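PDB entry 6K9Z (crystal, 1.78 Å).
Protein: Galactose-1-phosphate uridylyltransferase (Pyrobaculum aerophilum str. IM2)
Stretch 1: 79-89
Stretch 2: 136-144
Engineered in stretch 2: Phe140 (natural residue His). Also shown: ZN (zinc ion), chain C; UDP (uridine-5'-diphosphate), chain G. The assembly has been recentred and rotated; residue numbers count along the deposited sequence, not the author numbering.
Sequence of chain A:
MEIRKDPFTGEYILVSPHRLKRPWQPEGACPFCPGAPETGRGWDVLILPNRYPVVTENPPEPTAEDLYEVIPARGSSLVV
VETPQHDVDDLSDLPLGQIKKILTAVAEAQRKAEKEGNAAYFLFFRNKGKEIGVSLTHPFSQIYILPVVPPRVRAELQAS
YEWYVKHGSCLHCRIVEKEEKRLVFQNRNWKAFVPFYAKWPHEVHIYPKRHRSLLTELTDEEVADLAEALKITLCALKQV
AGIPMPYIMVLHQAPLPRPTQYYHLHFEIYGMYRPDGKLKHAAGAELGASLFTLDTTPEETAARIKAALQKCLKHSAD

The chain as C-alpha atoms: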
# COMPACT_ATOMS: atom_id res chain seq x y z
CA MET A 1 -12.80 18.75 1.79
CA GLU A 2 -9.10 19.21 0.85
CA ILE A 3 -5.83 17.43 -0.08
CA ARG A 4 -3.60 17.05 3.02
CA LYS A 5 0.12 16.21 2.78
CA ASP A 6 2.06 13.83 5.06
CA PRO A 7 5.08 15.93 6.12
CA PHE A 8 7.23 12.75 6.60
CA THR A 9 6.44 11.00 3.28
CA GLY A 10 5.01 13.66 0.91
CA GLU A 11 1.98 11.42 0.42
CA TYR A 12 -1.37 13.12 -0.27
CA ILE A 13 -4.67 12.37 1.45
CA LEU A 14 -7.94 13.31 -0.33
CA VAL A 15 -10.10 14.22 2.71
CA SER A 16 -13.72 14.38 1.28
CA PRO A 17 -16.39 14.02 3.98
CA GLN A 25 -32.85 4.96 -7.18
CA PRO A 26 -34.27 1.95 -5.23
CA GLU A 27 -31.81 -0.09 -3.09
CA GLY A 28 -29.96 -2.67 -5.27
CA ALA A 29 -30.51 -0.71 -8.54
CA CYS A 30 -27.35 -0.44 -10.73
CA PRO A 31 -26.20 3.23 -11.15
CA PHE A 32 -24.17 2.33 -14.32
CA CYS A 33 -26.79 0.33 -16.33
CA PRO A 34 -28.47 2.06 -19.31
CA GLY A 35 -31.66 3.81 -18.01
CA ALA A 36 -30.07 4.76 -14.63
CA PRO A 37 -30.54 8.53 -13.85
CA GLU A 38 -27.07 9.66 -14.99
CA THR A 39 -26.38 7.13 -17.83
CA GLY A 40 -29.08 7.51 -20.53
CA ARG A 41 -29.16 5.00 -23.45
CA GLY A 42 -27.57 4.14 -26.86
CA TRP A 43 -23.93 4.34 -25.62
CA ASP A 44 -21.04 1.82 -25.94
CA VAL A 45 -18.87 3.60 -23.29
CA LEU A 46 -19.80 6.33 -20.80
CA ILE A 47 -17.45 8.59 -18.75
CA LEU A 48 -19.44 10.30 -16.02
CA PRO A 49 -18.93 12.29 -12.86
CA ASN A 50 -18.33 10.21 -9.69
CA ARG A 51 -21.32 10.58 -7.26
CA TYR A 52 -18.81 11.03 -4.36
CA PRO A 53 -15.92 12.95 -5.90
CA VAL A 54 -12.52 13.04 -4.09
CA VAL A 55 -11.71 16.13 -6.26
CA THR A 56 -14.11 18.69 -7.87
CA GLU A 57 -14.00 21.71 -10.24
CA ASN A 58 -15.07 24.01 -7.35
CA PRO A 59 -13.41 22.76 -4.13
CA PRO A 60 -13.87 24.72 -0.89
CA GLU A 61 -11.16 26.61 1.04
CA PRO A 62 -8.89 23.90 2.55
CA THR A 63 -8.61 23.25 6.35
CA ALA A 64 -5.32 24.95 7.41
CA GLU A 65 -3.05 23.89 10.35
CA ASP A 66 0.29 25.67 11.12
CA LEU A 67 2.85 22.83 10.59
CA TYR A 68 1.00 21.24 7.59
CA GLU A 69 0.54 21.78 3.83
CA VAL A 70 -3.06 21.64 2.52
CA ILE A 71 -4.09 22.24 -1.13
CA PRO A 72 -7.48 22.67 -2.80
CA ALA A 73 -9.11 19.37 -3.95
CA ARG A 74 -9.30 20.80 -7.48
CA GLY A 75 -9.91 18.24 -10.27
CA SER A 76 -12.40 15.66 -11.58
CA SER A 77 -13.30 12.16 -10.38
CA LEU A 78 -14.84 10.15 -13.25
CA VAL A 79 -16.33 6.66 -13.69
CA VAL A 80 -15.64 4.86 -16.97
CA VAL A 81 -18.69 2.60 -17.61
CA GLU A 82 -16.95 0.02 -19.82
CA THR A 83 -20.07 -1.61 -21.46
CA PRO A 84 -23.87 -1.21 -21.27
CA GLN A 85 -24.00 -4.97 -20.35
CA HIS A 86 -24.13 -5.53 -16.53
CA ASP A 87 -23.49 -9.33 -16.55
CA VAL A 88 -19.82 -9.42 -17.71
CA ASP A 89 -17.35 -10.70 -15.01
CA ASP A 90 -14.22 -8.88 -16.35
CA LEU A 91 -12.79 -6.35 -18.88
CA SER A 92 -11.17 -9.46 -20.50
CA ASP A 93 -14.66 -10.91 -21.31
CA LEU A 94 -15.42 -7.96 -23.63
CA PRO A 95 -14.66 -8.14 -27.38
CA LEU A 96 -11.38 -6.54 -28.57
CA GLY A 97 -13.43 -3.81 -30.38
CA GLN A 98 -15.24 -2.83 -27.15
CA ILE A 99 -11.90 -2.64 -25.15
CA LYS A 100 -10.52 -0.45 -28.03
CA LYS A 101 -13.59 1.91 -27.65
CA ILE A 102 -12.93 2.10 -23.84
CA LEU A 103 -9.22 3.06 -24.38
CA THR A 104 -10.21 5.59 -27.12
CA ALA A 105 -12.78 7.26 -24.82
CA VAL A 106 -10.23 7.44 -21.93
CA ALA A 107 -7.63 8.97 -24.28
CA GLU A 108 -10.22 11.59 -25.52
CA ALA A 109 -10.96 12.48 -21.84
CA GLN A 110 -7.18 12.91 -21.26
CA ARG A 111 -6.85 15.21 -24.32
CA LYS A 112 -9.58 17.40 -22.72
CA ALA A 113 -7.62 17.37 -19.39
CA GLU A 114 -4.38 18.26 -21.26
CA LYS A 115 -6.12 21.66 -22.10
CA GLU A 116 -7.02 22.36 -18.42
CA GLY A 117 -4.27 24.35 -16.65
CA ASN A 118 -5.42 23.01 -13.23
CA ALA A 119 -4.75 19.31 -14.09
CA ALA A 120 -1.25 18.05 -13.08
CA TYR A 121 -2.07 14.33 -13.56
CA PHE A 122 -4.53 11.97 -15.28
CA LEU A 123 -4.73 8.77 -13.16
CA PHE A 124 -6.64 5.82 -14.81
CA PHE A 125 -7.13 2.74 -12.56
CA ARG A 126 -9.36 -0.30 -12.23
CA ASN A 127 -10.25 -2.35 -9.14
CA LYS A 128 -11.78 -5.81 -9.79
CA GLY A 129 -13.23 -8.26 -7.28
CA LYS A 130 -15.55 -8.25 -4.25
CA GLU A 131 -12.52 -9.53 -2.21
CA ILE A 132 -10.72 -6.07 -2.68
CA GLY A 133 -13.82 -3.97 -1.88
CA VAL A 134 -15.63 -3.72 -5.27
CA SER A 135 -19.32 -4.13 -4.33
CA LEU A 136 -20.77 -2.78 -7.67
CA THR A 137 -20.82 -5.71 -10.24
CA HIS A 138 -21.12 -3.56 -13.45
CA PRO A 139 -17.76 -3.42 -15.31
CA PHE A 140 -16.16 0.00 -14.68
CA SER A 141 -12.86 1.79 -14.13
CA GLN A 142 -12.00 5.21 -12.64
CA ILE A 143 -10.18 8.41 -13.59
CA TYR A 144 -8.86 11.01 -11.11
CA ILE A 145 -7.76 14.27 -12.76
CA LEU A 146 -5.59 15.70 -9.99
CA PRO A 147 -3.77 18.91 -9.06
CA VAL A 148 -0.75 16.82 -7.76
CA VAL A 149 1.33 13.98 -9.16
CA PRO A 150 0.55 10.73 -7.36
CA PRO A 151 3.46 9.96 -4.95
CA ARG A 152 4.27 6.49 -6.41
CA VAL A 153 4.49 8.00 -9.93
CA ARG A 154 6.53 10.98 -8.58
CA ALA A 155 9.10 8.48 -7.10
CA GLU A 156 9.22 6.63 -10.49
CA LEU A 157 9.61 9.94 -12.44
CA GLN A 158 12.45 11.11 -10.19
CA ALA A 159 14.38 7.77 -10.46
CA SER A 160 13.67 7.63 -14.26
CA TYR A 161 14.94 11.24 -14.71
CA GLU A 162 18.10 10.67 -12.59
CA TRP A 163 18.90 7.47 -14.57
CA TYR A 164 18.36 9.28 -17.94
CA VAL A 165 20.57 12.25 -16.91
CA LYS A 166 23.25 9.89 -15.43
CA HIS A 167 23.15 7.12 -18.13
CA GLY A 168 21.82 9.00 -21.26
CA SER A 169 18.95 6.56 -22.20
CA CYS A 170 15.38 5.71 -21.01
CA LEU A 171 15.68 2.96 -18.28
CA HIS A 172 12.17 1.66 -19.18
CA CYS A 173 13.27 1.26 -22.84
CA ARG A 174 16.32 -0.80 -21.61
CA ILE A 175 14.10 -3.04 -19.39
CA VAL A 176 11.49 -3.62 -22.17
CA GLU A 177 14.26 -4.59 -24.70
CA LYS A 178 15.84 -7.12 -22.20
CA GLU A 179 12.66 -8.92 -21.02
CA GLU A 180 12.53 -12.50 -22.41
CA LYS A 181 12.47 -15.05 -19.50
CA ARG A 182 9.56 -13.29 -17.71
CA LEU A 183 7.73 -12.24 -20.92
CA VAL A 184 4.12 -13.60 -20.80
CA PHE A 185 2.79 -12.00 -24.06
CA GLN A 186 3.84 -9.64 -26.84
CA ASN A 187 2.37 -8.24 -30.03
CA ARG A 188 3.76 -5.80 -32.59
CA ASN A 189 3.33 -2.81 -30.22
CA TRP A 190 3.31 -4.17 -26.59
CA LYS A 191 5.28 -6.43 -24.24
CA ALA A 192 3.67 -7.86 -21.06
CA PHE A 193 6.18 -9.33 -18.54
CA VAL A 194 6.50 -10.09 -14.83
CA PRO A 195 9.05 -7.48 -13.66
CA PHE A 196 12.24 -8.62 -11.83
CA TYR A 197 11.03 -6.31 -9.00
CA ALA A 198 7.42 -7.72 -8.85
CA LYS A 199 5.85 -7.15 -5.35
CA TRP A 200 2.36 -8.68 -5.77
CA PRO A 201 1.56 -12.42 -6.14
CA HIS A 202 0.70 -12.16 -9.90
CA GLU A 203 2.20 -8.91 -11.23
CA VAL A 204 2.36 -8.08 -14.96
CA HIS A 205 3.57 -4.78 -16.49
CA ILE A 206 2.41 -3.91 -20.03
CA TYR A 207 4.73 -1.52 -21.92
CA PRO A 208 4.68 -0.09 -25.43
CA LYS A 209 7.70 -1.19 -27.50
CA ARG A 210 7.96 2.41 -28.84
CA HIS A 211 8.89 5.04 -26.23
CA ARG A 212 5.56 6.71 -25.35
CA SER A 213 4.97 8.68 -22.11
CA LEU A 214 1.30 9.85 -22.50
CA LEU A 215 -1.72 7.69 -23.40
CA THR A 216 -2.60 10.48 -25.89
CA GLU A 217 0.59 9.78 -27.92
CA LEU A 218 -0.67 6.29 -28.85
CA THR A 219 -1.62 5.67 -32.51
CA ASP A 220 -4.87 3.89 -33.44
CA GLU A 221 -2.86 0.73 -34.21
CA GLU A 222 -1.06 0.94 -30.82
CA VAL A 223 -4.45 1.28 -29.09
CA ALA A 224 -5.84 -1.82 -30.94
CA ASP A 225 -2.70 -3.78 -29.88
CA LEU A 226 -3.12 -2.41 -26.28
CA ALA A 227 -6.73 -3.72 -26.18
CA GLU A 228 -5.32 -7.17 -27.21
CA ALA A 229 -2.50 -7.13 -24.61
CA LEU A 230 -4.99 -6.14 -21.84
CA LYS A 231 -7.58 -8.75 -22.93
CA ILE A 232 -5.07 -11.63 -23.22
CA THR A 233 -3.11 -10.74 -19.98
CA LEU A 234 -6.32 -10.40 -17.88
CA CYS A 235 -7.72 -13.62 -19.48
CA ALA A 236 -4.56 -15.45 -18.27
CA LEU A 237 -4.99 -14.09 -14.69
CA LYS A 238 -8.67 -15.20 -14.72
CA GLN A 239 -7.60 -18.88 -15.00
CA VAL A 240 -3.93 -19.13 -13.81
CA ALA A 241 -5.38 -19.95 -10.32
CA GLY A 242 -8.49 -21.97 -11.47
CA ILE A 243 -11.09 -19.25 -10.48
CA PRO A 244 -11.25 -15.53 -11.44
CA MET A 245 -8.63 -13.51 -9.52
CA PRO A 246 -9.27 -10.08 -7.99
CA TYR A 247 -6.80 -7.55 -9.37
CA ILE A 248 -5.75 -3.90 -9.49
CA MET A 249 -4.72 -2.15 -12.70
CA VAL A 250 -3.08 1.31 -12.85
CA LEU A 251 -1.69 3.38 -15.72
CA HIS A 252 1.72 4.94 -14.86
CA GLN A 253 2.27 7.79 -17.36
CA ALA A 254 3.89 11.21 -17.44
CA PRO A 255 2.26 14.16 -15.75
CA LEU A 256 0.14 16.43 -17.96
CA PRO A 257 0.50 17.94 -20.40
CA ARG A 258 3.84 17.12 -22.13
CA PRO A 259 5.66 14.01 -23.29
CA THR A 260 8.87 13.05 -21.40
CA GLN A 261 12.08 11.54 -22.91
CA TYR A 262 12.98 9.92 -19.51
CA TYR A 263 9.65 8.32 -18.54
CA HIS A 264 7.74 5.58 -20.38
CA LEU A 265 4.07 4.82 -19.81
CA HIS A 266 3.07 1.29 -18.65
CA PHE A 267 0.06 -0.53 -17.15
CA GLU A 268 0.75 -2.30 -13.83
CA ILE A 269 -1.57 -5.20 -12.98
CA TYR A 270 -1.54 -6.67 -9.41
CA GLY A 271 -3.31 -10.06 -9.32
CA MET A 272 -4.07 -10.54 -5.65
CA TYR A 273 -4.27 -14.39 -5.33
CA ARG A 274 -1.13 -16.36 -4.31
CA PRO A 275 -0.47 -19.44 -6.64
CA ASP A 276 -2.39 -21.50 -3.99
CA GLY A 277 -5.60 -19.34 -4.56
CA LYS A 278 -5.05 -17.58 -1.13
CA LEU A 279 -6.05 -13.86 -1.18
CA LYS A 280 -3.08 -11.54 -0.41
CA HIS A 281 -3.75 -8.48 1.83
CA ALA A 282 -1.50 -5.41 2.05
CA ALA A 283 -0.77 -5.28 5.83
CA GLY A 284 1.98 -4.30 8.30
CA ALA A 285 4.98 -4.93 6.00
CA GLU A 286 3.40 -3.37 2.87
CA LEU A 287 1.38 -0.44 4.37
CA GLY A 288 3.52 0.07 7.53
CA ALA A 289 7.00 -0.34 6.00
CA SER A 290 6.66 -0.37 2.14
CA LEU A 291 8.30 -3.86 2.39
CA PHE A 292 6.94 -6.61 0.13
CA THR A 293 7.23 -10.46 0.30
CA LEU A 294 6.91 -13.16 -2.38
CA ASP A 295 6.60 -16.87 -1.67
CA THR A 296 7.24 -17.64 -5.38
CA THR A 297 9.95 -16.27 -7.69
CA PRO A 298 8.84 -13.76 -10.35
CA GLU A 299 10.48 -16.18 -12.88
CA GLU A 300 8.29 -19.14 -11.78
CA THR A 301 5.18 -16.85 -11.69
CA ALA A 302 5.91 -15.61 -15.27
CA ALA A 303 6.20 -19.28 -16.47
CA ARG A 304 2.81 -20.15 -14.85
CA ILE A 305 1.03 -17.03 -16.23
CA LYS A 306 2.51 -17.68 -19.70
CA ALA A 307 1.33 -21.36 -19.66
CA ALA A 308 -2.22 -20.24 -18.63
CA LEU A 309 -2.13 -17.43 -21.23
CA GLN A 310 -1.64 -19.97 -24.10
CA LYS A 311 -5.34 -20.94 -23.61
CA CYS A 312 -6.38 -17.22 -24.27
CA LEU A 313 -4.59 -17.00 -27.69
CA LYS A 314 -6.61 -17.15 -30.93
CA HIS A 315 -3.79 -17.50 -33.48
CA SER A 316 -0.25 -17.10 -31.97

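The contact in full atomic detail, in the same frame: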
# COMPACT_ATOMS: atom_id res chain seq x y z
N VAL A 79 -16.05 8.11 -13.54
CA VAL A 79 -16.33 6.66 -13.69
C VAL A 79 -16.37 6.38 -15.17
O VAL A 79 -17.10 7.07 -15.92
CB VAL A 79 -17.62 6.23 -12.97
CG1 VAL A 79 -17.88 4.76 -13.23
CG2 VAL A 79 -17.54 6.52 -11.50
N VAL A 80 -15.63 5.37 -15.58
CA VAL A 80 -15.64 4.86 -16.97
C VAL A 80 -16.55 3.62 -16.93
O VAL A 80 -16.08 2.57 -16.43
CB VAL A 80 -14.23 4.50 -17.44
CG1 VAL A 80 -14.23 3.91 -18.86
CG2 VAL A 80 -13.27 5.70 -17.31
N VAL A 81 -17.76 3.74 -17.46
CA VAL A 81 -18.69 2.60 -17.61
C VAL A 81 -18.27 1.92 -18.91
O VAL A 81 -18.47 2.51 -19.99
CB VAL A 81 -20.16 2.99 -17.57
CG1 VAL A 81 -21.06 1.77 -17.46
CG2 VAL A 81 -20.46 3.99 -16.48
N GLU A 82 -17.74 0.72 -18.78
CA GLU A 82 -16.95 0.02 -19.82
C GLU A 82 -17.82 -0.66 -20.88
O GLU A 82 -17.27 -1.00 -21.91
CB GLU A 82 -16.04 -0.97 -19.14
CG GLU A 82 -14.92 -0.28 -18.38
CD GLU A 82 -14.13 -1.26 -17.51
OE1 GLU A 82 -14.59 -2.42 -17.40
OE2 GLU A 82 -13.01 -0.90 -17.11
N THR A 83 -19.10 -0.88 -20.59
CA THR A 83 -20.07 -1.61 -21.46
C THR A 83 -21.44 -1.33 -20.91
O THR A 83 -21.57 -1.15 -19.70
CB THR A 83 -19.81 -3.13 -21.45
OG1 THR A 83 -20.86 -3.80 -22.12
CG2 THR A 83 -19.73 -3.68 -20.03
N PRO A 84 -22.50 -1.28 -21.75
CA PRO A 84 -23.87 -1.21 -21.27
C PRO A 84 -24.34 -2.53 -20.61
O PRO A 84 -25.27 -2.50 -19.87
CB PRO A 84 -24.65 -0.85 -22.57
CG PRO A 84 -23.81 -1.36 -23.71
CD PRO A 84 -22.39 -1.26 -23.22
N GLN A 85 -23.62 -3.63 -20.87
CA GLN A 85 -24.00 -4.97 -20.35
C GLN A 85 -23.51 -5.14 -18.91
O GLN A 85 -22.29 -5.07 -18.68
CB GLN A 85 -23.41 -6.07 -21.23
CG GLN A 85 -24.05 -6.16 -22.60
CD GLN A 85 -23.47 -7.28 -23.43
OE1 GLN A 85 -24.03 -7.69 -24.44
NE2 GLN A 85 -22.32 -7.79 -23.00
N HIS A 86 -24.44 -5.32 -17.97
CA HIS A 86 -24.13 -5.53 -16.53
C HIS A 86 -23.48 -6.89 -16.25
O HIS A 86 -22.54 -6.92 -15.43
CB HIS A 86 -25.40 -5.35 -15.69
CG HIS A 86 -25.13 -5.29 -14.23
ND1 HIS A 86 -25.11 -4.09 -13.54
CD2 HIS A 86 -24.86 -6.25 -13.32
CE1 HIS A 86 -24.85 -4.32 -12.27
NE2 HIS A 86 -24.69 -5.64 -12.11
N ASP A 87 -23.97 -7.96 -16.88
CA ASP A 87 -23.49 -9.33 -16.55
C ASP A 87 -22.24 -9.75 -17.33
O ASP A 87 -22.32 -10.74 -18.07
CB ASP A 87 -24.61 -10.37 -16.61
CG ASP A 87 -24.35 -11.54 -15.67
OD1 ASP A 87 -23.97 -11.29 -14.51
OD2 ASP A 87 -24.51 -12.70 -16.12
N VAL A 88 -21.13 -9.04 -17.13
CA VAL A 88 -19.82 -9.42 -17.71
C VAL A 88 -18.92 -9.51 -16.48
O VAL A 88 -18.97 -8.54 -15.73
CB VAL A 88 -19.38 -8.35 -18.73
CG1 VAL A 88 -17.92 -8.47 -19.16
CG2 VAL A 88 -20.29 -8.38 -19.94
N ASP A 89 -18.21 -10.61 -16.22
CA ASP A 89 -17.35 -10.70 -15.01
C ASP A 89 -16.21 -9.69 -15.10
O ASP A 89 -15.96 -8.97 -14.08
CB ASP A 89 -16.76 -12.09 -14.77
CG ASP A 89 -15.81 -12.11 -13.57
OD1 ASP A 89 -16.29 -11.99 -12.41
OD2 ASP A 89 -14.57 -12.22 -13.79
N LEU A 136 -19.96 -2.95 -6.43
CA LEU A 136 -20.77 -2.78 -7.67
C LEU A 136 -20.28 -3.80 -8.72
O LEU A 136 -19.08 -3.85 -8.98
CB LEU A 136 -20.65 -1.34 -8.19
CG LEU A 136 -21.26 -0.24 -7.32
CD1 LEU A 136 -20.77 1.11 -7.80
CD2 LEU A 136 -22.78 -0.27 -7.33
N THR A 137 -21.17 -4.55 -9.36
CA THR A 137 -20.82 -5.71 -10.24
C THR A 137 -20.70 -5.26 -11.71
O THR A 137 -20.07 -5.97 -12.53
CB THR A 137 -21.79 -6.86 -9.97
OG1 THR A 137 -23.17 -6.46 -10.02
CG2 THR A 137 -21.54 -7.44 -8.59
N HIS A 138 -21.21 -4.08 -12.05
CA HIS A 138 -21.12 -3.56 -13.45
C HIS A 138 -19.67 -3.26 -13.75
O HIS A 138 -19.01 -2.64 -12.91
CB HIS A 138 -22.03 -2.33 -13.60
CG HIS A 138 -22.39 -2.04 -15.02
ND1 HIS A 138 -23.65 -2.16 -15.51
CD2 HIS A 138 -21.61 -1.63 -16.04
CE1 HIS A 138 -23.67 -1.81 -16.79
NE2 HIS A 138 -22.40 -1.50 -17.16
N PRO A 139 -19.13 -3.70 -14.93
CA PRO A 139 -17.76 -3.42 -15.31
C PRO A 139 -17.53 -1.91 -15.41
O PRO A 139 -18.22 -1.23 -16.16
CB PRO A 139 -17.60 -4.03 -16.70
CG PRO A 139 -18.62 -5.12 -16.71
CD PRO A 139 -19.79 -4.54 -15.94
N PHE A 140 -16.53 -1.43 -14.67
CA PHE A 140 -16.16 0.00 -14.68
C PHE A 140 -14.71 0.15 -14.22
O PHE A 140 -14.16 -0.70 -13.48
CB PHE A 140 -17.10 0.87 -13.83
CG PHE A 140 -16.87 0.73 -12.35
CD1 PHE A 140 -17.45 -0.31 -11.66
CD2 PHE A 140 -16.07 1.61 -11.66
CE1 PHE A 140 -17.24 -0.46 -10.30
CE2 PHE A 140 -15.84 1.46 -10.30
CZ PHE A 140 -16.42 0.41 -9.63
N SER A 141 -14.18 1.29 -14.59
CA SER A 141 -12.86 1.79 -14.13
C SER A 141 -13.03 3.26 -13.68
O SER A 141 -14.12 3.80 -13.78
CB SER A 141 -11.81 1.56 -15.21
OG SER A 141 -12.28 1.81 -16.51
N GLN A 142 -11.95 3.89 -13.26
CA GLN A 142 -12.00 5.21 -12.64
C GLN A 142 -10.91 6.08 -13.25
O GLN A 142 -9.84 5.58 -13.59
CB GLN A 142 -11.89 5.11 -11.10
CG GLN A 142 -13.09 4.44 -10.42
CD GLN A 142 -13.05 4.61 -8.93
OE1 GLN A 142 -13.16 5.72 -8.36
NE2 GLN A 142 -12.88 3.49 -8.27
N ILE A 143 -11.20 7.37 -13.31
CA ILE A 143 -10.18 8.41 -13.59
C ILE A 143 -10.20 9.46 -12.47
O ILE A 143 -11.28 9.97 -12.15
CB ILE A 143 -10.48 9.09 -14.94
CG1 ILE A 143 -10.43 8.11 -16.13
CG2 ILE A 143 -9.49 10.24 -15.13
CD1 ILE A 143 -11.24 8.56 -17.32
N TYR A 144 -9.03 9.80 -11.93
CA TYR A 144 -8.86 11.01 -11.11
C TYR A 144 -8.02 11.96 -11.94
O TYR A 144 -6.90 11.58 -12.35
CB TYR A 144 -8.16 10.75 -9.79
CG TYR A 144 -8.83 9.86 -8.77
CD1 TYR A 144 -10.20 9.59 -8.76
CD2 TYR A 144 -8.06 9.30 -7.75
CE1 TYR A 144 -10.77 8.79 -7.79
CE2 TYR A 144 -8.63 8.52 -6.76
CZ TYR A 144 -9.99 8.26 -6.78
OH TYR A 144 -10.57 7.48 -5.85
ZN ZN C . -25.36 -2.32 -14.27
N1 UDP G . -20.07 5.35 -7.69
C2 UDP G . -20.78 6.37 -8.34
N3 UDP G . -22.11 6.44 -8.27
C4 UDP G . -22.76 5.56 -7.54
C5 UDP G . -22.12 4.56 -6.86
C6 UDP G . -20.75 4.49 -6.95
O2 UDP G . -20.26 7.20 -9.02
O4 UDP G . -23.98 5.62 -7.48
C1' UDP G . -18.63 5.24 -7.68
C2' UDP G . -18.33 5.44 -6.19
O2' UDP G . -18.59 6.70 -5.61
C3' UDP G . -16.88 5.07 -6.08
C4' UDP G . -16.79 3.95 -7.02
O4' UDP G . -18.00 3.97 -7.79
O3' UDP G . -15.99 6.09 -6.40
C5' UDP G . -16.59 2.87 -5.97
O5' UDP G . -15.34 3.05 -5.25
PA UDP G . -14.85 4.08 -4.05
O1A UDP G . -15.94 4.42 -3.06
O2A UDP G . -13.81 3.30 -3.33
O3A UDP G . -14.23 5.38 -4.82
PB UDP G . -13.86 6.83 -4.42
O1B UDP G . -15.13 7.31 -4.06
O2B UDP G . -13.25 7.50 -5.57
O3B UDP G . -13.03 6.77 -3.28

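How do the two backbones lie against each other? Strand 79-81 and strand 140-144 run antiparallel, their N-to-C directions 150° apart, and three residue pairs are in register: Val79 with Gln142, Val80 with Ser141 and Val81 with Phe140. The middle pair carries both strand hydrogen bonds, Val80 N to Ser141 O at 2.8 Å and Ser141 N to Val80 O at 2.9 Å, both nearly straight. The flanking pairs are non-hydrogen-bonded and their CA atoms lie closer: Val79 CA is 4.7 Å from Gln142 CA and Val81 CA is 4.7 Å from Phe140 CA, against 5.0 Å from Val80 CA to Ser141 CA. Val80 O also receives a CA-H...O contact from Phe140 CA at 3.1 Å. Past the end of strand 79-81, a weak hydrogen bond from Glu82 N to Pro139 O (3.3 Å) carries the pairing one step further.

Which side chains fill the two faces of this small sheet? Val79, Val81, Phe140 and Gln142 share one face. There the ring of Phe140, an engineered residue where the natural sequence has His, lies obliquely to Val79, with Val79 CG1 4.0 Å from Phe140 CD2; Val79 CG2 also comes within 3.7 Å of O2 of the bound UDP. Val80 and Ser141 point to the other face. Val80 CG2 meets Ile143 CD1 at 3.5 Å, because the end of the Ile143 side chain comes nearer to the first stretch than its base suggests. Ser141 keeps its small hydroxyl beside Val80, OG lying 3.5 Å from Val80 CB, and from there donates a hydrogen bond from Ser141 OG to Glu82 OE2 at 2.9 Å. A carboxylate is a strong acceptor for such a hydroxyl, and this bond ties the loop after the first strand back to the second.

What bump fills the hollow made by the bending loop? It is Pro139, whose CB points toward the first stretch and which has 100 Å² covered by it. Its ring sits among Thr83, Gln85, His86 and Val88: Pro139 CG lies 3.8 Å from Thr83 CG2 and 3.9 Å from Val88 CB, while Pro139 CD is 3.7 Å from both Gln85 O and His86 O. The compact ring thus packs against aliphatic carbons and backbone carbonyls alike. Glu82 adds to the wall, with OE1 3.5 Å from Pro139 CB.

How is the far end of the contact fastened? A zinc ion joins the two stretches, bound by His86 ND1 at 1.9 Å and His138 ND1 at 2.1 Å, with two further ligand atoms from elsewhere in the structure. Sharing the metal brings His86 ND1 and His138 ND1 to 3.1 Å without a hydrogen bond between them, and the two ring planes stand at 83°. With each ND1 committed to zinc, each NE2 is a donor: His138 NE2 to Thr83 O at 2.7 Å, and His86 NE2 to Thr137 OG1, also at 2.7 Å. These bonds help orient both imidazoles, so the loops are linked through metal and protein together.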